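Local coordinates for protein putative branched-chain amino acid ABC transporter (Rhodospirillum rubrum ATCC 11170, PDB 3HUT) that probably binds a branched-chain amino acid outside the membrane and delivers it to an ABC transporter, as a periplasmic binding protein of the leucine-binding family, at residues 30-35 against 44-49; 24-29 against 269-274. All blocks are in the same frame, centred on the assembly; numbering follows the deposited sequence.

Overall arrangement
Both contacts use helix 18-37, which meets strand 46-52 in contact 1 and the C-terminal end of helix 258-271 in contact 2. Contact 1 is buried and local in sequence: eight residues, the end of the helix and a loop, separate its segments. Its chemistry is apolar, with no hydrogen bond across it. Contact 2 lies at the surface and joins residues some 240 positions apart. There a tyrosine ring, a glutamate, a backbone carbonyl and a water take over. The two centres are about 14 Å apart. They touch where Leu30 CD1 of contact 1 packs on Leu270 CD2 of contact 2, at 3.9 Å.

Contact 1: residues 30-35 against 44-49; sequences LQLDRF and RPVDIL
Leu32 reaches from the helix onto the backbone of strand 46-49. Its CB leaves the helix toward the strand, and CG stands anti to the backbone N (chi1 -174°), which carries both methyls to the strand. CG itself lies 3.9 Å from Val46 O. Beyond it the branch divides. Leu32 CD1 lies 3.4 Å from Val46 O and 4.1 Å from Val46 CB. CD2 turns to the next inward-facing residue and meets Ile48 CG1 at 4.0 Å, with Ile48 CD1 close by. The two side chains lie alongside each other. Phe35, one turn further along the helix, uses only the edge of its ring. Val46 CG2 sits near the ring plane, 3.7 Å from Phe35 CE2. This branch, beside the valine's backbone N, is the one turned to the ring.

Helix 18-37 and strand 46-52 are the second and third elements of a beta-alpha-beta unit that starts with strand 5-11. The helix packs on a parallel sheet, as in the Rossmann-like lobes of periplasmic binding proteins. The axes of segments 30-35 and 46-49 run nearly antiparallel, at 158°, and come within 9.1 Å. Strand 46-52 is the sheet's outermost strand on this side within the chain, and its backbone pairs with strand 5-11 through Asp47 and Leu49. An alanine in place of Leu32 would lose both methyls, and is likely to open a gap over the Val46 carbonyl and strip Ile48 of its neighbour from the helix. Leu290 of helix 277-296 touches both Phe35 and Val46, so a second helix closes in on this pair. The side chain of Asn36, just past the helical segment, accepts a hydrogen bond from Val46 N where the strand begins.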
# COMPACT_ATOMS: atom_id res chain seq x y z
N LEU A 30 -15.59 -9.74 -5.78
CA LEU A 30 -16.53 -8.90 -5.05
C LEU A 30 -16.78 -7.58 -5.78
O LEU A 30 -17.92 -7.17 -5.99
CB LEU A 30 -16.00 -8.62 -3.65
CG LEU A 30 -16.98 -8.09 -2.60
CD1 LEU A 30 -18.10 -9.09 -2.39
CD2 LEU A 30 -16.24 -7.86 -1.29
N GLN A 31 -15.69 -6.91 -6.17
CA GLN A 31 -15.78 -5.63 -6.87
C GLN A 31 -16.47 -5.77 -8.23
O GLN A 31 -17.38 -5.00 -8.56
CB GLN A 31 -14.36 -5.07 -7.06
CG GLN A 31 -14.28 -3.62 -7.53
CD GLN A 31 -14.74 -2.63 -6.47
OE1 GLN A 31 -15.94 -2.33 -6.34
NE2 GLN A 31 -13.79 -2.11 -5.69
N LEU A 32 -16.02 -6.74 -9.03
CA LEU A 32 -16.59 -6.95 -10.35
C LEU A 32 -18.08 -7.24 -10.27
O LEU A 32 -18.88 -6.65 -11.00
CB LEU A 32 -15.88 -8.11 -11.05
CG LEU A 32 -16.28 -8.34 -12.51
CD1 LEU A 32 -15.86 -7.14 -13.35
CD2 LEU A 32 -15.64 -9.60 -13.03
N ASP A 33 -18.47 -8.15 -9.38
CA ASP A 33 -19.87 -8.48 -9.25
C ASP A 33 -20.69 -7.25 -8.91
O ASP A 33 -21.76 -7.04 -9.48
CB ASP A 33 -20.07 -9.58 -8.19
CG ASP A 33 -19.64 -10.95 -8.68
OD1 ASP A 33 -19.33 -11.09 -9.89
OD2 ASP A 33 -19.61 -11.89 -7.87
N ARG A 34 -20.19 -6.41 -8.00
CA ARG A 34 -20.92 -5.20 -7.63
C ARG A 34 -21.04 -4.26 -8.82
O ARG A 34 -22.12 -3.73 -9.09
CB ARG A 34 -20.22 -4.45 -6.49
CG ARG A 34 -20.09 -5.24 -5.21
CD ARG A 34 -19.75 -4.34 -4.04
NE ARG A 34 -19.14 -5.09 -2.94
CZ ARG A 34 -18.84 -4.57 -1.75
NH1 ARG A 34 -19.10 -3.30 -1.49
NH2 ARG A 34 -18.25 -5.32 -0.83
N PHE A 35 -19.93 -4.07 -9.52
CA PHE A 35 -19.90 -3.19 -10.69
C PHE A 35 -20.93 -3.63 -11.73
O PHE A 35 -21.75 -2.83 -12.17
CB PHE A 35 -18.49 -3.21 -11.30
CG PHE A 35 -18.31 -2.23 -12.43
CD1 PHE A 35 -18.14 -0.87 -12.16
CD2 PHE A 35 -18.31 -2.66 -13.75
CE1 PHE A 35 -17.96 0.04 -13.21
CE2 PHE A 35 -18.15 -1.76 -14.80
CZ PHE A 35 -17.97 -0.40 -14.52
N ARG A 44 -23.30 -2.52 -20.47
CA ARG A 44 -22.41 -3.55 -21.00
C ARG A 44 -21.56 -4.11 -19.86
O ARG A 44 -20.79 -3.38 -19.23
CB ARG A 44 -21.51 -2.97 -22.08
CG ARG A 44 -20.74 -4.02 -22.87
CD ARG A 44 -19.86 -3.38 -23.94
NE ARG A 44 -19.17 -4.40 -24.72
CZ ARG A 44 -18.40 -4.15 -25.78
NH1 ARG A 44 -18.22 -2.90 -26.19
NH2 ARG A 44 -17.83 -5.15 -26.43
N PRO A 45 -21.69 -5.42 -19.57
CA PRO A 45 -20.92 -6.05 -18.50
C PRO A 45 -19.43 -6.13 -18.77
O PRO A 45 -18.97 -5.98 -19.91
CB PRO A 45 -21.56 -7.43 -18.38
CG PRO A 45 -21.96 -7.71 -19.80
CD PRO A 45 -22.57 -6.40 -20.23
N VAL A 46 -18.67 -6.35 -17.71
CA VAL A 46 -17.22 -6.48 -17.81
C VAL A 46 -16.84 -7.83 -17.23
O VAL A 46 -17.40 -8.25 -16.22
CB VAL A 46 -16.48 -5.38 -17.01
CG1 VAL A 46 -14.98 -5.54 -17.19
CG2 VAL A 46 -16.93 -4.00 -17.45
N ASP A 47 -15.91 -8.51 -17.88
CA ASP A 47 -15.46 -9.80 -17.37
C ASP A 47 -13.95 -9.76 -17.26
O ASP A 47 -13.29 -9.01 -17.98
CB ASP A 47 -15.90 -10.93 -18.29
CG ASP A 47 -15.70 -12.30 -17.65
OD1 ASP A 47 -15.97 -12.43 -16.44
OD2 ASP A 47 -15.30 -13.24 -18.37
N ILE A 48 -13.40 -10.55 -16.35
CA ILE A 48 -11.96 -10.60 -16.16
C ILE A 48 -11.38 -11.95 -16.56
O ILE A 48 -11.89 -13.01 -16.19
CB ILE A 48 -11.58 -10.31 -14.68
CG1 ILE A 48 -11.90 -8.85 -14.34
CG2 ILE A 48 -10.11 -10.61 -14.45
CD1 ILE A 48 -11.67 -8.49 -12.88
N LEU A 49 -10.31 -11.89 -17.35
CA LEU A 49 -9.62 -13.08 -17.80
C LEU A 49 -8.36 -13.18 -16.94
O LEU A 49 -7.44 -12.36 -17.06
CB LEU A 49 -9.25 -12.95 -19.28
CG LEU A 49 -8.69 -14.18 -20.00
CD1 LEU A 49 -8.68 -13.92 -21.51
CD2 LEU A 49 -7.29 -14.48 -19.49

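Contact 2: residues 24-29 against 269-274; sequences FQEAAR and TLYGAI
Tyr271 lays its ring against Glu26, and this pair makes most of the contact. Glu26 CB sits over one face of the ring, 3.6 Å from the centroid and 14° off the normal, in a CH-pi contact. From there the glutamate chain extends across the same face, with Glu26 CG near Tyr271 CE1 and CD1. The carboxylate ends stacked over the Tyr271 CG-CD1 side of the ring, 29° from its plane. Glu26 OE2 comes within 3.5 Å of Tyr271 CD1. The glutamate lies head to tail with the tyrosine. Glu26 CG is anti to its carbonyl carbon (chi1 -65°), and the extended chain beyond it keeps to the ring.

At the far end, Tyr271 OH donates a weak hydrogen bond to Glu26 O, 2.6 Å away but well out of the ring plane on the Glu26 CB side, which fits its weakness. The contact joins the side of helix 18-37, in the parallel-sheet lobe of the periplasmic-binding-protein fold, to the last turn of helix 258-271. Gly272, the first residue past that helix, has positive phi, and the chain turns away there. The opposite face of the tyrosine ring is covered by CG of its sequence neighbour Leu270.

Water 1 adds a second link near the helix end. It donates to Glu26 OE2 at 2.7 Å and to Tyr271 O at 3.2 Å. The other carboxylate oxygen, OE1, has a weak hydrogen bond with the hydroxyl of Tyr267. Arg29 contributes at the margin through its aliphatic part: CG lies 3.5 Å from Tyr271 OH, while its guanidinium NE forms a salt bridge with Asp33 of its own helix.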
# COMPACT_ATOMS: atom_id res chain seq x y z
N PHE A 24 -6.36 -11.74 -4.22
CA PHE A 24 -6.58 -10.79 -5.31
C PHE A 24 -7.86 -11.19 -6.02
O PHE A 24 -8.70 -10.35 -6.35
CB PHE A 24 -5.42 -10.84 -6.32
CG PHE A 24 -4.25 -9.97 -5.97
CD1 PHE A 24 -4.19 -9.28 -4.76
CD2 PHE A 24 -3.19 -9.84 -6.87
CE1 PHE A 24 -3.08 -8.47 -4.45
CE2 PHE A 24 -2.09 -9.04 -6.57
CZ PHE A 24 -2.03 -8.36 -5.35
N GLN A 25 -8.00 -12.49 -6.26
CA GLN A 25 -9.16 -13.02 -6.95
C GLN A 25 -10.42 -12.91 -6.09
O GLN A 25 -11.51 -12.66 -6.61
CB GLN A 25 -8.91 -14.47 -7.36
CG GLN A 25 -9.97 -15.06 -8.27
CD GLN A 25 -9.44 -16.24 -9.08
OE1 GLN A 25 -8.82 -17.15 -8.54
NE2 GLN A 25 -9.69 -16.21 -10.39
N GLU A 26 -10.28 -13.09 -4.78
CA GLU A 26 -11.43 -12.98 -3.89
C GLU A 26 -11.94 -11.54 -3.91
O GLU A 26 -13.14 -11.29 -4.03
CB GLU A 26 -11.04 -13.36 -2.46
CG GLU A 26 -10.64 -14.83 -2.29
CD GLU A 26 -10.40 -15.20 -0.84
OE1 GLU A 26 -9.76 -14.42 -0.12
OE2 GLU A 26 -10.86 -16.29 -0.42
N ALA A 27 -11.01 -10.59 -3.82
CA ALA A 27 -11.36 -9.18 -3.84
C ALA A 27 -11.90 -8.76 -5.20
O ALA A 27 -12.88 -8.02 -5.30
CB ALA A 27 -10.14 -8.34 -3.48
N ALA A 28 -11.25 -9.23 -6.26
CA ALA A 28 -11.66 -8.91 -7.63
C ALA A 28 -13.11 -9.30 -7.88
O ALA A 28 -13.90 -8.52 -8.41
CB ALA A 28 -10.76 -9.62 -8.63
N ARG A 29 -13.45 -10.52 -7.49
CA ARG A 29 -14.79 -11.05 -7.66
C ARG A 29 -15.85 -10.17 -7.01
O ARG A 29 -16.88 -9.87 -7.61
CB ARG A 29 -14.85 -12.47 -7.08
CG ARG A 29 -16.24 -13.02 -6.78
CD ARG A 29 -17.02 -13.39 -8.03
NE ARG A 29 -18.20 -14.19 -7.69
CZ ARG A 29 -19.10 -14.60 -8.57
NH1 ARG A 29 -18.97 -14.29 -9.86
NH2 ARG A 29 -20.14 -15.33 -8.17
N THR A 269 -17.96 -11.96 5.34
CA THR A 269 -19.19 -12.72 5.17
C THR A 269 -19.07 -13.74 4.04
O THR A 269 -19.44 -14.90 4.18
CB THR A 269 -20.37 -11.79 4.87
OG1 THR A 269 -20.66 -11.00 6.04
CG2 THR A 269 -21.61 -12.59 4.48
N LEU A 270 -18.55 -13.28 2.91
CA LEU A 270 -18.41 -14.14 1.74
C LEU A 270 -17.24 -15.11 1.78
O LEU A 270 -17.37 -16.25 1.34
CB LEU A 270 -18.29 -13.27 0.49
CG LEU A 270 -18.10 -13.98 -0.85
CD1 LEU A 270 -19.23 -14.96 -1.08
CD2 LEU A 270 -18.04 -12.94 -1.96
N TYR A 271 -16.11 -14.68 2.33
CA TYR A 271 -14.91 -15.52 2.36
C TYR A 271 -14.54 -16.13 3.71
O TYR A 271 -13.62 -16.96 3.79
CB TYR A 271 -13.74 -14.73 1.79
CG TYR A 271 -14.00 -14.28 0.37
CD1 TYR A 271 -14.20 -15.21 -0.64
CD2 TYR A 271 -14.11 -12.92 0.05
CE1 TYR A 271 -14.50 -14.82 -1.94
CE2 TYR A 271 -14.41 -12.52 -1.25
CZ TYR A 271 -14.60 -13.47 -2.24
OH TYR A 271 -14.91 -13.09 -3.53
N GLY A 272 -15.25 -15.73 4.76
CA GLY A 272 -14.97 -16.28 6.08
C GLY A 272 -13.61 -15.97 6.66
O GLY A 272 -13.10 -16.73 7.50
N ALA A 273 -13.00 -14.87 6.23
CA ALA A 273 -11.69 -14.49 6.75
C ALA A 273 -11.52 -12.98 6.68
O ALA A 273 -12.17 -12.32 5.88
CB ALA A 273 -10.58 -15.18 5.94
N ILE A 274 -10.65 -12.43 7.53
CA ILE A 274 -10.42 -11.00 7.55
C ILE A 274 -9.60 -10.61 6.32
O ILE A 274 -8.61 -11.27 6.00
CB ILE A 274 -9.65 -10.55 8.83
CG1 ILE A 274 -8.35 -11.36 9.00
CG2 ILE A 274 -10.53 -10.76 10.05
CD1 ILE A 274 -7.14 -10.79 8.25
O HOH W 1 -11.69 -17.96 1.49